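PDB 3QEC: putative carbohydrate binding protein from Pseudomonas aeruginosa, which binds heparin and suramin, probably recognises carbohydrates, and may take part in carbohydrate transport and biofilm formation. Local coordinates for residues Glu50-Tyr55 / Asn106-Ile111; Gly24-Asp29 / Val136-Ser141; Ser112-Trp117 / Gly129-Lys134; Asn44-Leu49 / Glu90-Gln95. All blocks are in the same frame, centred on the assembly; numbering follows the deposited sequence.

Interaction 1: Glu50-Tyr55 / Asn106-Ile111; sequences EPATSY and NGTYYI
Glu-50 pairs with Tyr-110 through two backbone bonds, its N reaching Tyr-110 O at 3.1 Å and its O accepting Tyr-110 N at 2.9 Å. Both side chains leave the strands on the same face, where Glu-50 CG lies 4.4 Å from Tyr-110 CB. Its carboxylate OE2 forms a salt bridge with Arg-84 and a hydrogen bond with the hydroxyl of Tyr-60. Pro-51 follows as a non-hydrogen-bonded partner of Tyr-109, a position where a residue without N-H costs the pair nothing. Tyr-109 CD2 approaches Pro-51 N to 4.0 Å, with the ring oblique to it. Here strand 46-51 runs out against strand 107-120, its antiparallel neighbour, and the chain swings away toward helix 54-63. Ala-52 makes that bend as the centre of an inverse gamma turn, closed weakly by Thr-53 N to Pro-51 O. Its own N still reaches Thr-108 O at 2.9 Å, tilted 35° from the carbonyl plane. The small methyl fits over one face of the Tyr-110 ring, toward the rim, as a CH-pi contact 4.2 Å from Ala-52 CB to the ring centroid. Thr-53 O then lies at the edge of the same ring, 4.1 Å from Tyr-110 CE2. A threonine suits this N-cap position: OG1 bonds weakly to Met-56 N in the first turn of the helix and also pairs with Tyr-15 OH.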
# COMPACT_ATOMS: atom_id res chain seq x y z
N GLU A 50 -4.03 3.69 -5.51
CA GLU A 50 -4.13 5.08 -5.98
C GLU A 50 -3.20 5.38 -7.18
O GLU A 50 -2.22 4.65 -7.35
CB GLU A 50 -3.78 6.03 -4.82
CG GLU A 50 -2.35 5.94 -4.30
CD GLU A 50 -2.15 6.84 -3.10
OE1 GLU A 50 -2.34 8.07 -3.24
OE2 GLU A 50 -1.88 6.31 -2.00
N PRO A 51 -3.45 6.47 -7.97
CA PRO A 51 -2.54 6.79 -9.10
C PRO A 51 -1.06 6.92 -8.69
O PRO A 51 -0.77 7.50 -7.63
CB PRO A 51 -3.08 8.15 -9.60
CG PRO A 51 -4.53 8.15 -9.19
CD PRO A 51 -4.58 7.44 -7.88
N ALA A 52 -0.13 6.37 -9.51
CA ALA A 52 1.32 6.43 -9.26
C ALA A 52 1.88 7.78 -9.75
O ALA A 52 2.42 7.87 -10.85
CB ALA A 52 2.03 5.27 -9.95
N THR A 53 1.73 8.84 -8.94
CA THR A 53 2.15 10.19 -9.30
C THR A 53 3.51 10.54 -8.70
O THR A 53 3.98 9.85 -7.78
CB THR A 53 1.09 11.23 -8.87
OG1 THR A 53 0.93 11.19 -7.45
CG2 THR A 53 -0.25 11.04 -9.58
N SER A 54 4.13 11.63 -9.20
CA SER A 54 5.42 12.11 -8.70
C SER A 54 5.31 12.52 -7.20
O SER A 54 6.28 12.39 -6.45
CB SER A 54 5.93 13.26 -9.56
OG SER A 54 5.10 14.41 -9.44
N TYR A 55 4.10 12.95 -6.79
CA TYR A 55 3.70 13.35 -5.43
C TYR A 55 3.79 12.14 -4.47
O TYR A 55 4.52 12.21 -3.48
CB TYR A 55 2.25 13.94 -5.47
CG TYR A 55 1.75 14.51 -4.16
CD1 TYR A 55 2.30 15.68 -3.63
CD2 TYR A 55 0.71 13.91 -3.46
CE1 TYR A 55 1.84 16.22 -2.42
CE2 TYR A 55 0.26 14.42 -2.24
CZ TYR A 55 0.82 15.58 -1.73
OH TYR A 55 0.36 16.09 -0.53
N ASN A 106 -7.74 1.87 -16.56
CA ASN A 106 -6.45 1.75 -17.22
C ASN A 106 -5.53 2.80 -16.61
O ASN A 106 -5.96 3.95 -16.43
CB ASN A 106 -6.64 1.99 -18.72
CG ASN A 106 -5.40 1.93 -19.58
OD1 ASN A 106 -5.23 1.02 -20.38
ND2 ASN A 106 -4.59 2.96 -19.54
N GLY A 107 -4.31 2.41 -16.25
CA GLY A 107 -3.36 3.32 -15.64
C GLY A 107 -2.31 2.65 -14.79
O GLY A 107 -2.21 1.43 -14.78
N THR A 108 -1.49 3.47 -14.10
CA THR A 108 -0.40 2.98 -13.25
C THR A 108 -0.69 3.38 -11.82
O THR A 108 -1.07 4.53 -11.56
CB THR A 108 0.97 3.44 -13.77
OG1 THR A 108 0.99 3.24 -15.19
CG2 THR A 108 2.12 2.64 -13.12
N TYR A 109 -0.55 2.43 -10.89
CA TYR A 109 -0.93 2.62 -9.49
C TYR A 109 0.11 2.19 -8.48
O TYR A 109 0.98 1.36 -8.78
CB TYR A 109 -2.20 1.77 -9.19
CG TYR A 109 -3.40 2.08 -10.05
CD1 TYR A 109 -3.55 1.49 -11.31
CD2 TYR A 109 -4.41 2.92 -9.60
CE1 TYR A 109 -4.65 1.78 -12.11
CE2 TYR A 109 -5.52 3.21 -10.40
CZ TYR A 109 -5.63 2.65 -11.65
OH TYR A 109 -6.71 2.94 -12.44
N TYR A 110 -0.05 2.71 -7.26
CA TYR A 110 0.61 2.26 -6.04
C TYR A 110 -0.41 1.44 -5.31
O TYR A 110 -1.55 1.89 -5.15
CB TYR A 110 1.14 3.41 -5.15
CG TYR A 110 2.43 4.04 -5.62
CD1 TYR A 110 3.59 3.29 -5.73
CD2 TYR A 110 2.48 5.38 -5.97
CE1 TYR A 110 4.77 3.85 -6.21
CE2 TYR A 110 3.65 5.95 -6.49
CZ TYR A 110 4.80 5.19 -6.58
OH TYR A 110 5.96 5.76 -7.05
N ILE A 111 -0.06 0.22 -4.94
CA ILE A 111 -0.92 -0.66 -4.13
C ILE A 111 -0.15 -0.77 -2.79
O ILE A 111 1.05 -1.07 -2.79
CB ILE A 111 -1.30 -1.98 -4.85
CG1 ILE A 111 -2.40 -2.75 -4.09
CG2 ILE A 111 -0.08 -2.84 -5.26
CD1 ILE A 111 -3.11 -3.82 -4.95

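Interaction 2: Gly24-Asp29 / Val136-Ser141; sequences GVINGD and VTVSGS
Ser-141 O receives two groups from the start of strand 24-33. Val-25 N gives it a hydrogen bond of 3.1 Å, fairly straight at 158°, and Gly-24 CA adds a weaker C-H...O contact at 3.4 Å to that same Ser-141 O. A glycine suits position 24 because a CB there would press on Val-138 CG1, while Val-25 CB stays 4.1 Å from Ser-141 O at the exposed side of the contact. Deeper in, the meeting is apolar. Ile-26 has CG1 beside its backbone N, and an extended chi2 of -179° carries CD1 out toward strand 125-138. There CD1 sits 4.0 Å from Val-138 CG2 and 4.2 Å from Val-136 CG2, spanning two valines that alternate with the outward-facing Thr-137. The Ile-26 and Val-138 side chains cross obliquely and meet through their methyl groups. Isoleucine suits the place because its longer branch reaches the other sheet, where the beta-branched valines, well suited to a strand, offer methyls. Leu-49, Phe-101 and Ile-104 also pack on the Ile-26 side chain, making this a continuous hydrophobic core, and Pro-143 packs on both Ile-26 and Val-138. Ile-26 comes from the mixed sheet and the valines from the antiparallel one, while Ser-141 belongs to the connection that passes from one to the other. The arrangement is that of a beta sandwich, its two layers packed through aliphatic side chains.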
# COMPACT_ATOMS: atom_id res chain seq x y z
N GLY A 24 -11.35 -3.10 -15.01
CA GLY A 24 -10.28 -3.95 -14.51
C GLY A 24 -10.52 -4.58 -13.15
O GLY A 24 -11.16 -3.99 -12.28
N VAL A 25 -10.00 -5.80 -12.99
CA VAL A 25 -10.08 -6.63 -11.77
C VAL A 25 -8.66 -6.86 -11.23
O VAL A 25 -7.80 -7.30 -11.99
CB VAL A 25 -10.80 -7.98 -12.09
CG1 VAL A 25 -10.61 -9.00 -10.97
CG2 VAL A 25 -12.28 -7.77 -12.37
N ILE A 26 -8.43 -6.57 -9.95
CA ILE A 26 -7.14 -6.80 -9.27
C ILE A 26 -7.37 -7.78 -8.12
O ILE A 26 -8.30 -7.59 -7.34
CB ILE A 26 -6.42 -5.49 -8.79
CG1 ILE A 26 -6.04 -4.59 -9.99
CG2 ILE A 26 -5.17 -5.80 -7.94
CD1 ILE A 26 -5.28 -3.26 -9.64
N ASN A 27 -6.55 -8.84 -8.06
CA ASN A 27 -6.55 -9.87 -7.00
C ASN A 27 -5.19 -9.92 -6.38
O ASN A 27 -4.19 -9.74 -7.07
CB ASN A 27 -6.90 -11.26 -7.55
CG ASN A 27 -8.13 -11.29 -8.41
OD1 ASN A 27 -8.04 -11.32 -9.64
ND2 ASN A 27 -9.29 -11.28 -7.78
N GLY A 28 -5.13 -10.23 -5.11
CA GLY A 28 -3.84 -10.33 -4.47
C GLY A 28 -3.87 -10.92 -3.10
O GLY A 28 -4.94 -11.23 -2.57
N ASP A 29 -2.67 -11.05 -2.52
CA ASP A 29 -2.41 -11.61 -1.20
C ASP A 29 -1.47 -10.71 -0.45
O ASP A 29 -0.50 -10.20 -1.03
CB ASP A 29 -1.82 -13.02 -1.33
CG ASP A 29 -2.78 -14.02 -1.95
OD1 ASP A 29 -3.75 -14.41 -1.26
OD2 ASP A 29 -2.57 -14.41 -3.11
N VAL A 136 1.56 -1.31 -9.68
CA VAL A 136 0.74 -2.21 -10.52
C VAL A 136 0.26 -1.42 -11.76
O VAL A 136 -0.25 -0.30 -11.62
CB VAL A 136 -0.41 -2.96 -9.77
CG1 VAL A 136 -1.30 -2.02 -8.96
CG2 VAL A 136 -1.24 -3.83 -10.72
N THR A 137 0.45 -1.98 -12.95
CA THR A 137 0.04 -1.41 -14.23
C THR A 137 -1.23 -2.12 -14.73
O THR A 137 -1.33 -3.35 -14.65
CB THR A 137 1.19 -1.50 -15.27
OG1 THR A 137 2.32 -0.80 -14.76
CG2 THR A 137 0.82 -0.88 -16.58
N VAL A 138 -2.18 -1.34 -15.26
CA VAL A 138 -3.44 -1.89 -15.77
C VAL A 138 -3.66 -1.36 -17.18
O VAL A 138 -3.73 -0.15 -17.35
CB VAL A 138 -4.64 -1.59 -14.81
CG1 VAL A 138 -5.93 -2.24 -15.32
CG2 VAL A 138 -4.32 -2.04 -13.38
N SER A 139 -3.75 -2.27 -18.18
CA SER A 139 -3.98 -1.95 -19.60
C SER A 139 -5.34 -2.46 -20.02
O SER A 139 -6.25 -1.66 -20.27
CB SER A 139 -2.88 -2.54 -20.47
OG SER A 139 -1.62 -2.03 -20.04
N GLY A 140 -5.49 -3.78 -20.06
CA GLY A 140 -6.75 -4.46 -20.31
C GLY A 140 -7.45 -4.67 -18.97
O GLY A 140 -7.04 -4.10 -17.95
N SER A 141 -8.49 -5.50 -18.96
CA SER A 141 -9.31 -5.74 -17.78
C SER A 141 -8.75 -6.82 -16.85
O SER A 141 -9.22 -6.95 -15.72
CB SER A 141 -10.72 -6.14 -18.21
OG SER A 141 -10.69 -7.28 -19.05

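Interaction 3: Ser112-Trp117 / Gly129-Lys134; sequences SSELTW and GGTVTK
Strands 107-120 and 125-138 form a long beta hairpin, and residues 112-117 and 129-134 are a central part of its two antiparallel arms, the segment axes 174° apart. Ser-113 and Val-132 form one hydrogen-bonded pair, with Ser-113 N to Val-132 O at 3.0 Å and Val-132 N to Ser-113 O at 3.1 Å. Leu-115 and Gly-130 form the next. Leu-115 N reaches Gly-130 O at 2.9 Å, but the return bond from Gly-130 N to Leu-115 O is bent to 137°, its donor lying above the carbonyl plane. Ser-113, Leu-115 and Val-132 share the sheet face turned to the other layer, where Leu-30 and Leu-148 meet both Ser-113 and Val-132. Serine is tolerated in this apolar place because its OG is bonded to Lys-46 O. On the far arm Gly-129 has a positive phi, which a glycine adopts readily, and a CB there would run into Leu-115 O and the indole at Trp-117 CZ3. Its backbone packs on one face of that indole, with N 3.8 Å from the ring plane and offset toward the rim, and Trp-117 CZ3 is 3.6 Å from Gly-129 CA. The other face of the sheet carries Ser-112, Glu-114, Thr-131 and Thr-133. There the extended Glu-114 lays OE1 3.8 Å from Thr-131 CG2, while Thr-131 OG1 is bonded to Phe-63 O. Farther along, Ser-112 OG, anti to its backbone N, meets Thr-133 OG1 at 2.7 Å, a hydroxyl that also pairs with Gly-64 O.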
# COMPACT_ATOMS: atom_id res chain seq x y z
N SER A 112 -0.77 -0.34 -1.69
CA SER A 112 -0.10 -0.18 -0.40
C SER A 112 -0.93 -0.62 0.80
O SER A 112 -2.15 -0.40 0.84
CB SER A 112 0.26 1.30 -0.22
OG SER A 112 1.15 1.52 0.87
N SER A 113 -0.25 -1.18 1.82
CA SER A 113 -0.85 -1.64 3.08
C SER A 113 0.13 -1.51 4.26
O SER A 113 1.32 -1.25 4.06
CB SER A 113 -1.32 -3.09 2.95
OG SER A 113 -2.24 -3.40 3.98
N GLU A 114 -0.39 -1.67 5.48
CA GLU A 114 0.37 -1.65 6.72
C GLU A 114 -0.03 -2.86 7.56
O GLU A 114 -1.21 -3.02 7.90
CB GLU A 114 0.17 -0.33 7.49
CG GLU A 114 0.90 -0.26 8.82
CD GLU A 114 1.18 1.12 9.39
OE1 GLU A 114 0.92 2.13 8.70
OE2 GLU A 114 1.71 1.19 10.52
N LEU A 115 0.94 -3.71 7.86
CA LEU A 115 0.71 -4.91 8.64
C LEU A 115 1.75 -5.01 9.75
O LEU A 115 2.94 -5.15 9.49
CB LEU A 115 0.73 -6.15 7.71
CG LEU A 115 0.70 -7.53 8.34
CD1 LEU A 115 -0.58 -7.76 9.15
CD2 LEU A 115 0.89 -8.59 7.29
N THR A 116 1.29 -4.87 11.00
CA THR A 116 2.13 -4.96 12.19
C THR A 116 1.52 -5.96 13.19
O THR A 116 0.31 -6.21 13.17
CB THR A 116 2.38 -3.57 12.83
OG1 THR A 116 1.16 -3.04 13.33
CG2 THR A 116 3.01 -2.57 11.86
N TRP A 117 2.37 -6.57 14.01
CA TRP A 117 1.97 -7.53 15.03
C TRP A 117 3.01 -7.52 16.15
O TRP A 117 4.03 -6.83 16.05
CB TRP A 117 1.75 -8.94 14.43
CG TRP A 117 2.99 -9.57 13.87
CD1 TRP A 117 3.85 -10.40 14.52
CD2 TRP A 117 3.56 -9.33 12.57
NE1 TRP A 117 4.93 -10.68 13.72
CE2 TRP A 117 4.76 -10.08 12.50
CE3 TRP A 117 3.17 -8.57 11.45
CZ2 TRP A 117 5.57 -10.09 11.35
CZ3 TRP A 117 3.97 -8.58 10.32
CH2 TRP A 117 5.16 -9.33 10.29
N GLY A 129 6.87 -6.15 11.55
CA GLY A 129 6.21 -5.72 10.32
C GLY A 129 6.34 -4.23 10.06
O GLY A 129 7.24 -3.57 10.60
N GLY A 130 5.45 -3.72 9.23
CA GLY A 130 5.43 -2.32 8.83
C GLY A 130 4.66 -2.11 7.54
O GLY A 130 3.69 -2.83 7.28
N THR A 131 5.09 -1.12 6.74
CA THR A 131 4.44 -0.78 5.48
C THR A 131 5.05 -1.55 4.32
O THR A 131 6.25 -1.90 4.36
CB THR A 131 4.48 0.75 5.21
OG1 THR A 131 5.84 1.19 5.21
CG2 THR A 131 3.69 1.55 6.23
N VAL A 132 4.22 -1.85 3.31
CA VAL A 132 4.63 -2.53 2.08
C VAL A 132 3.85 -1.87 0.92
O VAL A 132 2.63 -1.68 1.01
CB VAL A 132 4.51 -4.09 2.14
CG1 VAL A 132 3.10 -4.56 2.52
CG2 VAL A 132 4.99 -4.74 0.83
N THR A 133 4.59 -1.44 -0.13
CA THR A 133 4.05 -0.72 -1.29
C THR A 133 4.70 -1.24 -2.58
O THR A 133 5.93 -1.33 -2.66
CB THR A 133 4.29 0.80 -1.11
OG1 THR A 133 3.73 1.23 0.14
CG2 THR A 133 3.77 1.65 -2.26
N LYS A 134 3.86 -1.54 -3.59
CA LYS A 134 4.30 -2.01 -4.91
C LYS A 134 3.62 -1.20 -6.02
O LYS A 134 2.58 -0.56 -5.78
CB LYS A 134 3.98 -3.51 -5.09
CG LYS A 134 4.76 -4.46 -4.17
CD LYS A 134 6.17 -4.73 -4.69
CE LYS A 134 7.00 -5.51 -3.71
NZ LYS A 134 8.32 -5.85 -4.30

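Interaction 4: Asn44-Leu49 / Glu90-Gln95; sequences NTKVAL and EATTDQ
Lys-46 lays its extended aliphatic chain across the carboxylate of Glu-90, with CD 3.4 Å from Glu-90 OE2. NZ makes a long salt bridge of 3.7 Å to the same Glu-90 OE2, a pairing suited to an exposed face. Beneath, Val-47 and Ala-91 form a hydrogen-bonded pair, Val-47 N to Ala-91 O at 2.7 Å and Ala-91 N to Val-47 O at 3.0 Å. Val-47 CG2 meets Thr-93 CG2 at 3.7 Å, the two side chains crossing at about a right angle. Thr-93 serves both chemistries. Its chi1 of 66° sets OG1 between backbone N and carbonyl carbon, where it accepts Thr-45 N at 3.0 Å, nearly straight at 171°, and bonds also to Gly-42 O. Thr-93 N in turn reaches Thr-45 O at 2.9 Å, so the pairing continues past the regular strands. Asn-44, in the left-handed backbone region that asparagine tolerates well, sets ND2 beside Thr-92 CG2, 3.4 Å apart, the two side chains pointing the same way, and its N bonds weakly to Asp-94 O. With Phe-101 against Ala-91 and Phe-99 against Thr-93, this is an antiparallel edge-strand pairing of a beta sandwich, strand 89-92 bordering its sheet.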
# COMPACT_ATOMS: atom_id res chain seq x y z
N ASN A 44 -8.13 -9.07 7.62
CA ASN A 44 -9.02 -7.93 7.90
C ASN A 44 -8.23 -6.59 7.95
O ASN A 44 -8.48 -5.73 8.79
CB ASN A 44 -9.83 -8.19 9.18
CG ASN A 44 -11.03 -7.29 9.38
OD1 ASN A 44 -11.22 -6.72 10.45
ND2 ASN A 44 -11.90 -7.19 8.37
N THR A 45 -7.28 -6.43 7.01
CA THR A 45 -6.36 -5.30 6.88
C THR A 45 -6.72 -4.49 5.64
O THR A 45 -6.98 -5.06 4.58
CB THR A 45 -4.91 -5.83 6.82
OG1 THR A 45 -4.65 -6.57 8.01
CG2 THR A 45 -3.88 -4.73 6.69
N LYS A 46 -6.74 -3.14 5.78
CA LYS A 46 -7.05 -2.23 4.69
C LYS A 46 -5.88 -2.14 3.70
O LYS A 46 -4.72 -2.09 4.12
CB LYS A 46 -7.43 -0.83 5.22
CG LYS A 46 -8.85 -0.78 5.75
CD LYS A 46 -9.24 0.62 6.19
CE LYS A 46 -10.62 0.66 6.82
NZ LYS A 46 -11.01 2.03 7.22
N VAL A 47 -6.21 -2.16 2.40
CA VAL A 47 -5.28 -2.07 1.26
C VAL A 47 -5.73 -0.87 0.40
O VAL A 47 -6.91 -0.75 0.09
CB VAL A 47 -5.21 -3.40 0.43
CG1 VAL A 47 -4.29 -3.26 -0.78
CG2 VAL A 47 -4.77 -4.57 1.30
N ALA A 48 -4.80 0.03 0.07
CA ALA A 48 -5.06 1.22 -0.74
C ALA A 48 -4.51 1.07 -2.15
O ALA A 48 -3.42 0.52 -2.35
CB ALA A 48 -4.45 2.45 -0.08
N LEU A 49 -5.26 1.59 -3.13
CA LEU A 49 -4.86 1.59 -4.54
C LEU A 49 -5.10 3.00 -5.09
O LEU A 49 -6.24 3.48 -5.06
CB LEU A 49 -5.65 0.51 -5.31
CG LEU A 49 -5.42 0.41 -6.80
CD1 LEU A 49 -4.24 -0.49 -7.10
CD2 LEU A 49 -6.65 -0.11 -7.49
N GLU A 90 -10.10 1.53 -2.05
CA GLU A 90 -9.77 0.75 -0.87
C GLU A 90 -10.46 -0.61 -0.84
O GLU A 90 -11.61 -0.74 -1.26
CB GLU A 90 -10.21 1.56 0.34
CG GLU A 90 -9.56 1.21 1.66
CD GLU A 90 -10.02 2.15 2.75
OE1 GLU A 90 -9.46 3.27 2.83
OE2 GLU A 90 -10.98 1.80 3.48
N ALA A 91 -9.76 -1.62 -0.31
CA ALA A 91 -10.26 -2.97 -0.10
C ALA A 91 -9.75 -3.49 1.23
O ALA A 91 -8.67 -3.09 1.66
CB ALA A 91 -9.80 -3.89 -1.22
N THR A 92 -10.53 -4.35 1.89
CA THR A 92 -10.15 -5.01 3.14
C THR A 92 -9.87 -6.49 2.82
O THR A 92 -10.70 -7.13 2.16
CB THR A 92 -11.27 -4.85 4.21
OG1 THR A 92 -11.47 -3.47 4.48
CG2 THR A 92 -10.96 -5.58 5.51
N THR A 93 -8.73 -7.02 3.30
CA THR A 93 -8.37 -8.43 3.09
C THR A 93 -9.30 -9.31 3.90
O THR A 93 -9.85 -8.85 4.90
CB THR A 93 -6.90 -8.70 3.46
OG1 THR A 93 -6.74 -8.51 4.86
CG2 THR A 93 -5.89 -7.85 2.67
N ASP A 94 -9.48 -10.58 3.49
CA ASP A 94 -10.33 -11.53 4.21
C ASP A 94 -9.52 -12.28 5.29
O ASP A 94 -8.42 -11.87 5.66
CB ASP A 94 -11.05 -12.51 3.25
CG ASP A 94 -10.19 -13.42 2.38
OD1 ASP A 94 -9.04 -13.71 2.78
OD2 ASP A 94 -10.68 -13.87 1.33
N GLN A 95 -10.08 -13.40 5.78
CA GLN A 95 -9.51 -14.27 6.81
C GLN A 95 -8.22 -14.99 6.31
O GLN A 95 -7.49 -15.56 7.13
CB GLN A 95 -10.57 -15.28 7.32
CG GLN A 95 -11.38 -16.06 6.24
CD GLN A 95 -12.41 -15.29 5.41
OE1 GLN A 95 -12.99 -14.26 5.83
NE2 GLN A 95 -12.69 -15.78 4.21

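How the interactions relate
Three of the contacts build one antiparallel sheet in the order 89-92, 46-51, 107-120, 125-138: interaction 4 joins the first two strands, interaction 1 the middle pair and interaction 3 the last two. Their centres lie 11 to 18 Å apart. Interaction 2 ties this sheet to the mixed sheet through strand 24-33, and Leu-49 reaches both Ile-26 and Val-136 between the layers. Along the chain interaction 2 encloses the other three; interactions 4 and 1 alternate their segments, and interaction 3 closes later as a local hairpin. Residues distant in sequence are thereby woven into one beta sandwich, a framework consistent with a carbohydrate-binding protein, although these contacts do not locate a binding site.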